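Long-range contact in Ara h 8 allergen isoform (Arachis hypogaea, PDB 6V8M), which belongs to the Bet v 1 (PR-10) family of plant defence allergens, binds the probe 8-anilino-1-naphthalene sulfonate in its cavity and, by family, may bind abscisic acid: residues D75-G87 with L95-A107. Residues are numbered along the deposited sequence; the frame is centred on the assembly and turned at random.
With 2AN (8-anilino-1-naphthalene sulfonate), chain F; 2AN (8-anilino-1-naphthalene sulfonate), chain E; 2AN (8-anilino-1-naphthalene sulfonate), chain C.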
loop_
_atom_site.group_PDB
_atom_site.type_symbol
_atom_site.label_atom_id
_atom_site.label_comp_id
_atom_site.label_asym_id
_atom_site.label_seq_id
_atom_site.Cartn_x
_atom_site.Cartn_y
_atom_site.Cartn_z
ATOM N N ASP A 75 1.308 -12.687 5.746
ATOM C CA ASP A 75 1.852 -13.607 6.770
ATOM C C ASP A 75 2.334 -12.788 7.963
ATOM O O ASP A 75 3.346 -12.076 7.824
ATOM C CB ASP A 75 2.936 -14.520 6.191
ATOM C CG ASP A 75 3.354 -15.601 7.179
ATOM O OD1 ASP A 75 2.571 -16.531 7.420
ATOM O OD2 ASP A 75 4.398 -15.434 7.798
ATOM N N GLU A 76 1.657 -12.957 9.095
ATOM C CA GLU A 76 1.978 -12.231 10.341
ATOM C C GLU A 76 3.382 -12.592 10.826
ATOM O O GLU A 76 4.078 -11.681 11.225
ATOM C CB GLU A 76 0.962 -12.519 11.443
ATOM C CG GLU A 76 -0.222 -11.580 11.375
ATOM C CD GLU A 76 -1.228 -11.708 12.503
ATOM O OE1 GLU A 76 -2.373 -11.251 12.314
ATOM O OE2 GLU A 76 -0.866 -12.271 13.567
ATOM N N ALA A 77 3.801 -13.852 10.799
ATOM C CA ALA A 77 5.062 -14.263 11.454
ATOM C C ALA A 77 6.251 -13.655 10.716
ATOM O O ALA A 77 7.267 -13.310 11.385
ATOM C CB ALA A 77 5.209 -15.747 11.499
ATOM N N THR A 78 6.138 -13.502 9.399
ATOM C CA THR A 78 7.233 -12.957 8.553
ATOM C C THR A 78 7.000 -11.465 8.270
ATOM O O THR A 78 7.813 -10.881 7.560
ATOM C CB THR A 78 7.390 -13.756 7.254
ATOM O OG1 THR A 78 6.181 -13.645 6.491
ATOM C CG2 THR A 78 7.750 -15.203 7.507
ATOM N N TYR A 79 5.922 -10.864 8.773
ATOM C CA TYR A 79 5.632 -9.425 8.561
ATOM C C TYR A 79 5.548 -9.122 7.061
ATOM O O TYR A 79 6.016 -8.093 6.590
ATOM C CB TYR A 79 6.697 -8.555 9.214
ATOM C CG TYR A 79 7.020 -8.910 10.635
ATOM C CD1 TYR A 79 6.067 -8.906 11.625
ATOM C CD2 TYR A 79 8.312 -9.255 10.989
ATOM C CE1 TYR A 79 6.387 -9.234 12.936
ATOM C CE2 TYR A 79 8.651 -9.564 12.295
ATOM C CZ TYR A 79 7.692 -9.534 13.280
ATOM O OH TYR A 79 8.066 -9.850 14.563
ATOM N N THR A 80 4.941 -10.037 6.322
ATOM C CA THR A 80 4.825 -10.023 4.850
ATOM C C THR A 80 3.442 -9.529 4.434
ATOM O O THR A 80 2.449 -10.072 4.877
ATOM C CB THR A 80 5.113 -11.400 4.244
ATOM O OG1 THR A 80 6.524 -11.569 4.411
ATOM C CG2 THR A 80 4.758 -11.466 2.773
ATOM N N TYR A 81 3.421 -8.584 3.498
ATOM C CA TYR A 81 2.164 -8.119 2.868
ATOM C C TYR A 81 2.462 -7.738 1.424
ATOM O O TYR A 81 3.149 -6.753 1.197
ATOM C CB TYR A 81 1.526 -6.981 3.661
ATOM C CG TYR A 81 0.167 -6.594 3.123
ATOM C CD1 TYR A 81 -0.837 -7.529 2.995
ATOM C CD2 TYR A 81 -0.141 -5.282 2.821
ATOM C CE1 TYR A 81 -2.091 -7.199 2.491
ATOM C CE2 TYR A 81 -1.382 -4.939 2.281
ATOM C CZ TYR A 81 -2.365 -5.899 2.112
ATOM O OH TYR A 81 -3.601 -5.547 1.617
ATOM N N ASP A 82 1.906 -8.520 0.506
ATOM C CA ASP A 82 2.063 -8.327 -0.949
ATOM C C ASP A 82 0.667 -8.088 -1.500
ATOM O O ASP A 82 -0.225 -8.875 -1.166
ATOM C CB ASP A 82 2.744 -9.529 -1.611
ATOM C CG ASP A 82 4.123 -9.881 -1.058
ATOM O OD1 ASP A 82 4.725 -9.057 -0.303
ATOM O OD2 ASP A 82 4.572 -11.042 -1.343
ATOM N N TYR A 83 0.503 -7.056 -2.314
ATOM C CA TYR A 83 -0.822 -6.625 -2.818
ATOM C C TYR A 83 -0.632 -5.967 -4.165
ATOM O O TYR A 83 0.459 -5.401 -4.470
ATOM C CB TYR A 83 -1.523 -5.696 -1.827
ATOM C CG TYR A 83 -0.716 -4.468 -1.487
ATOM C CD1 TYR A 83 0.258 -4.507 -0.511
ATOM C CD2 TYR A 83 -1.012 -3.249 -2.054
ATOM C CE1 TYR A 83 0.989 -3.372 -0.177
ATOM C CE2 TYR A 83 -0.300 -2.105 -1.722
ATOM C CZ TYR A 83 0.715 -2.165 -0.784
ATOM O OH TYR A 83 1.440 -1.054 -0.412
ATOM N N THR A 84 -1.713 -5.950 -4.922
ATOM C CA THR A 84 -1.725 -5.368 -6.271
ATOM C C THR A 84 -2.827 -4.324 -6.324
ATOM O O THR A 84 -3.956 -4.652 -5.897
ATOM C CB THR A 84 -1.864 -6.422 -7.357
ATOM O OG1 THR A 84 -0.730 -7.273 -7.343
ATOM C CG2 THR A 84 -1.948 -5.799 -8.719
ATOM N N ILE A 85 -2.497 -3.141 -6.808
ATOM C CA ILE A 85 -3.530 -2.092 -7.092
ATOM C C ILE A 85 -3.814 -2.141 -8.589
ATOM O O ILE A 85 -2.883 -2.093 -9.390
ATOM C CB ILE A 85 -3.050 -0.711 -6.601
ATOM C CG1 ILE A 85 -2.664 -0.764 -5.122
ATOM C CG2 ILE A 85 -4.104 0.345 -6.899
ATOM C CD1 ILE A 85 -2.172 0.541 -4.580
ATOM N N SER A 86 -5.088 -2.176 -8.970
ATOM C CA SER A 86 -5.484 -2.245 -10.396
ATOM C C SER A 86 -6.921 -1.772 -10.540
ATOM O O SER A 86 -7.712 -1.995 -9.593
ATOM C CB SER A 86 -5.357 -3.642 -10.888
ATOM O OG SER A 86 -5.538 -3.678 -12.295
ATOM N N GLY A 87 -7.235 -1.144 -11.665
ATOM C CA GLY A 87 -8.632 -0.845 -12.000
ATOM C C GLY A 87 -9.182 0.286 -11.183
ATOM O O GLY A 87 -8.617 0.613 -10.098
ATOM N N LEU A 95 -1.517 2.982 -16.395
ATOM C CA LEU A 95 -1.146 1.763 -15.621
ATOM C C LEU A 95 -2.144 0.619 -15.848
ATOM O O LEU A 95 -3.348 0.868 -15.780
ATOM C CB LEU A 95 -1.083 2.119 -14.137
ATOM C CG LEU A 95 -0.012 3.133 -13.744
ATOM C CD1 LEU A 95 -0.111 3.505 -12.277
ATOM C CD2 LEU A 95 1.380 2.614 -14.077
ATOM N N GLU A 96 -1.645 -0.589 -16.093
ATOM C CA GLU A 96 -2.436 -1.847 -16.009
ATOM C C GLU A 96 -2.627 -2.179 -14.535
ATOM O O GLU A 96 -3.786 -2.427 -14.111
ATOM C CB GLU A 96 -1.726 -3.000 -16.713
ATOM C CG GLU A 96 -1.739 -2.837 -18.221
ATOM C CD GLU A 96 -0.720 -3.632 -19.019
ATOM O OE1 GLU A 96 -0.546 -3.298 -20.215
ATOM O OE2 GLU A 96 -0.090 -4.562 -18.455
ATOM N N LYS A 97 -1.522 -2.172 -13.789
ATOM C CA LYS A 97 -1.517 -2.504 -12.349
ATOM C C LYS A 97 -0.185 -2.065 -11.739
ATOM O O LYS A 97 0.806 -1.891 -12.478
ATOM C CB LYS A 97 -1.751 -4.005 -12.121
ATOM C CG LYS A 97 -0.666 -4.927 -12.664
ATOM C CD LYS A 97 -0.958 -6.413 -12.485
ATOM C CE LYS A 97 0.167 -7.276 -13.015
ATOM N NZ LYS A 97 -0.008 -8.724 -12.721
ATOM N N VAL A 98 -0.159 -1.984 -10.415
ATOM C CA VAL A 98 1.090 -1.872 -9.611
ATOM C C VAL A 98 1.078 -2.963 -8.539
ATOM O O VAL A 98 0.118 -3.033 -7.769
ATOM C CB VAL A 98 1.269 -0.478 -8.994
ATOM C CG1 VAL A 98 2.633 -0.368 -8.349
ATOM C CG2 VAL A 98 1.082 0.630 -10.008
ATOM N N SER A 99 2.104 -3.813 -8.523
ATOM C CA SER A 99 2.277 -4.920 -7.556
ATOM C C SER A 99 3.324 -4.512 -6.531
ATOM O O SER A 99 4.433 -4.107 -6.913
ATOM C CB SER A 99 2.621 -6.218 -8.240
ATOM O OG SER A 99 1.493 -6.600 -9.034
ATOM N N PHE A 100 2.935 -4.607 -5.271
ATOM C CA PHE A 100 3.788 -4.291 -4.120
ATOM C C PHE A 100 4.112 -5.572 -3.377
ATOM O O PHE A 100 3.215 -6.366 -3.122
ATOM C CB PHE A 100 3.055 -3.379 -3.152
ATOM C CG PHE A 100 2.689 -2.032 -3.698
ATOM C CD1 PHE A 100 1.603 -1.883 -4.553
ATOM C CD2 PHE A 100 3.420 -0.923 -3.346
ATOM C CE1 PHE A 100 1.269 -0.639 -5.057
ATOM C CE2 PHE A 100 3.072 0.318 -3.846
ATOM C CZ PHE A 100 2.001 0.459 -4.689
ATOM N N LYS A 101 5.372 -5.724 -3.015
ATOM C CA LYS A 101 5.834 -6.743 -2.036
ATOM C C LYS A 101 6.477 -5.986 -0.877
ATOM O O LYS A 101 7.362 -5.128 -1.125
ATOM C CB LYS A 101 6.796 -7.736 -2.690
ATOM C CG LYS A 101 6.227 -8.459 -3.902
ATOM C CD LYS A 101 7.171 -9.406 -4.594
ATOM C CE LYS A 101 7.661 -10.496 -3.673
ATOM N NZ LYS A 101 8.608 -11.418 -4.355
ATOM N N THR A 102 5.977 -6.205 0.331
ATOM C CA THR A 102 6.478 -5.493 1.526
ATOM C C THR A 102 6.799 -6.534 2.601
ATOM O O THR A 102 6.065 -7.541 2.774
ATOM C CB THR A 102 5.537 -4.406 2.060
ATOM O OG1 THR A 102 4.433 -4.940 2.806
ATOM C CG2 THR A 102 5.014 -3.509 0.956
ATOM N N LYS A 103 7.904 -6.299 3.275
ATOM C CA LYS A 103 8.344 -7.103 4.428
ATOM C C LYS A 103 9.041 -6.227 5.474
ATOM O O LYS A 103 9.922 -5.421 5.131
ATOM C CB LYS A 103 9.275 -8.207 3.923
ATOM C CG LYS A 103 9.628 -9.223 4.995
ATOM C CD LYS A 103 10.417 -10.423 4.551
ATOM C CE LYS A 103 10.484 -11.526 5.605
ATOM N NZ LYS A 103 10.732 -11.051 6.997
ATOM N N LEU A 104 8.693 -6.445 6.732
ATOM C CA LEU A 104 9.397 -5.856 7.886
ATOM C C LEU A 104 10.349 -6.886 8.500
ATOM O O LEU A 104 10.118 -8.117 8.385
ATOM C CB LEU A 104 8.373 -5.433 8.934
ATOM C CG LEU A 104 7.161 -4.664 8.430
ATOM C CD1 LEU A 104 6.350 -4.284 9.648
ATOM C CD2 LEU A 104 7.565 -3.454 7.605
ATOM N N GLU A 105 11.340 -6.386 9.213
ATOM C CA GLU A 105 12.154 -7.245 10.118
ATOM C C GLU A 105 12.583 -6.386 11.291
ATOM O O GLU A 105 12.666 -5.129 11.144
ATOM C CB GLU A 105 13.287 -7.942 9.357
ATOM C CG GLU A 105 14.370 -7.053 8.835
ATOM C CD GLU A 105 15.541 -7.825 8.232
ATOM O OE1 GLU A 105 16.672 -7.345 8.344
ATOM O OE2 GLU A 105 15.316 -8.913 7.665
ATOM N N ALA A 106 12.846 -7.027 12.423
ATOM C CA ALA A 106 13.361 -6.341 13.622
ATOM C C ALA A 106 14.739 -5.738 13.313
ATOM O O ALA A 106 15.584 -6.453 12.732
ATOM C CB ALA A 106 13.418 -7.307 14.766
ATOM N N ALA A 107 14.958 -4.477 13.699
ATOM C CA ALA A 107 16.266 -3.783 13.576
ATOM C C ALA A 107 16.392 -2.685 14.639
ATOM O O ALA A 107 15.586 -1.743 14.601
ATOM C CB ALA A 107 16.415 -3.189 12.205
HETATM C C1 2AN F . -11.729 -2.715 -13.738
HETATM C C2 2AN F . -12.487 -3.396 -12.844
HETATM C C3 2AN F . -13.543 -2.786 -12.160
HETATM C C4 2AN F . -13.817 -1.478 -12.376
HETATM C C5 2AN F . -13.055 -0.713 -13.285
HETATM C C6 2AN F . -13.366 0.654 -13.477
HETATM C C7 2AN F . -12.655 1.419 -14.325
HETATM C C8 2AN F . -11.589 0.865 -15.047
HETATM N N 2AN F . -10.662 -3.426 -14.344
HETATM S S 2AN F . -9.901 -0.991 -15.899
HETATM C C9 2AN F . -11.244 -0.451 -14.896
HETATM C C10 2AN F . -11.971 -1.313 -14.000
HETATM C C11 2AN F . -10.071 -4.555 -13.707
HETATM C C12 2AN F . -10.409 -5.853 -14.082
HETATM C C13 2AN F . -9.854 -6.943 -13.429
HETATM C C14 2AN F . -8.970 -6.760 -12.391
HETATM C C15 2AN F . -8.646 -5.483 -11.995
HETATM C C16 2AN F . -9.196 -4.385 -12.639
HETATM O O1 2AN F . -8.801 -1.551 -14.943
HETATM O O2 2AN F . -9.392 0.162 -16.568
HETATM O O3 2AN F . -10.348 -2.098 -16.686
HETATM C C1 2AN E . -4.240 4.813 -4.969
HETATM C C2 2AN E . -4.020 5.222 -6.255
HETATM C C3 2AN E . -2.758 5.129 -6.844
HETATM C C4 2AN E . -1.704 4.732 -6.094
HETATM C C5 2AN E . -1.870 4.301 -4.759
HETATM C C6 2AN E . -0.752 3.851 -4.022
HETATM C C7 2AN E . -0.869 3.445 -2.756
HETATM C C8 2AN E . -2.124 3.398 -2.138
HETATM N N 2AN E . -5.492 5.005 -4.366
HETATM S S 2AN E . -4.748 3.541 -1.926
HETATM C C9 2AN E . -3.234 3.867 -2.780
HETATM C C10 2AN E . -3.158 4.328 -4.145
HETATM C C11 2AN E . -6.571 5.788 -4.829
HETATM C C12 2AN E . -7.837 5.390 -4.414
HETATM C C13 2AN E . -8.959 6.063 -4.870
HETATM C C14 2AN E . -8.832 7.139 -5.717
HETATM C C15 2AN E . -7.582 7.546 -6.127
HETATM C C16 2AN E . -6.451 6.877 -5.689
HETATM O O1 2AN E . -5.607 2.905 -2.881
HETATM O O2 2AN E . -4.449 2.765 -0.758
HETATM O O3 2AN E . -5.404 4.871 -1.513
HETATM C C1 2AN C . 7.024 1.944 -0.690
HETATM C C2 2AN C . 5.962 1.183 -1.091
HETATM C C3 2AN C . 4.992 0.737 -0.182
HETATM C C4 2AN C . 5.117 1.050 1.128
HETATM C C5 2AN C . 6.196 1.837 1.597
HETATM C C6 2AN C . 6.282 2.142 2.972
HETATM C C7 2AN C . 7.285 2.873 3.474
HETATM C C8 2AN C . 8.282 3.365 2.623
HETATM N N 2AN C . 7.999 2.348 -1.648
HETATM S S 2AN C . 9.590 3.842 0.400
HETATM C C9 2AN C . 8.255 3.102 1.281
HETATM C C10 2AN C . 7.196 2.314 0.691
HETATM C C11 2AN C . 7.834 2.658 -3.009
HETATM C C12 2AN C . 6.600 3.056 -3.507
HETATM C C13 2AN C . 6.452 3.339 -4.852
HETATM C C14 2AN C . 7.523 3.255 -5.713
HETATM C C15 2AN C . 8.754 2.879 -5.224
HETATM C C16 2AN C . 8.913 2.575 -3.882
HETATM O O1 2AN C . 9.056 4.638 -0.650
HETATM O O2 2AN C . 10.382 2.722 -0.235
HETATM O O3 2AN C . 10.384 4.517 1.379
HETATM O O HOH W 1 4.697 -5.652 5.644
HETATM O O HOH W 2 7.257 -9.603 0.614
HETATM O O HOH W 3 -6.067 -0.801 -14.389
#
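T78 O accepts a bond from K103 NZ at 3.0 Å, where an antiparallel beta hairpin in the curved sheet of the Bet v 1 fold begins to pair. The strand axes of 80-86 and 97-107 run at 166° to each other. At Y79, in the type I turn and G1 bulge that lead into the strand, CB meets L104 CB at 3.6 Å, the two side chains crossing at about a right angle; L104 O lies at the ring edge. Next, Y81 O receives T102 OG1 at 2.7 Å in the carbonyl plane, on a lone pair, while T102 N gives it a weak, bent bond. That hydroxyl sits between backbone N and carbonyl carbon and also takes a proton from a water shared with Y79 O. D82 turns its carboxylate across K101 to bring OD1 within 3.2 Å of T102 N, whose N-H is thus divided between two acceptors. Y83 and F100 form a hydrogen-bonded pair on the ligand-facing side. Their rings are near parallel (6°) but slid apart: F100 CB packs over the tyrosine face (CH-pi, 3.7 Å to the Y83 centroid), F100 CD1 meets Y83 CE2 at 3.4 Å, and Y83 OH reaches over the F100 ring. On the reverse side, T84 OG1 accepts from S99 OG and is also hydrogen-bonded to D72 of the adjacent strand. I85 CD1 lies 3.7 Å from F100 CE1 and touches one bound anilinonaphthalene sulfonate; F100 CD2 approaches a second, so this face of the hairpin lines the cavity characteristic of the family. At the far end, S86 OG, anti to its own N (chi1 -171°), donates to E96 O at 2.8 Å, in the plane of that carbonyl.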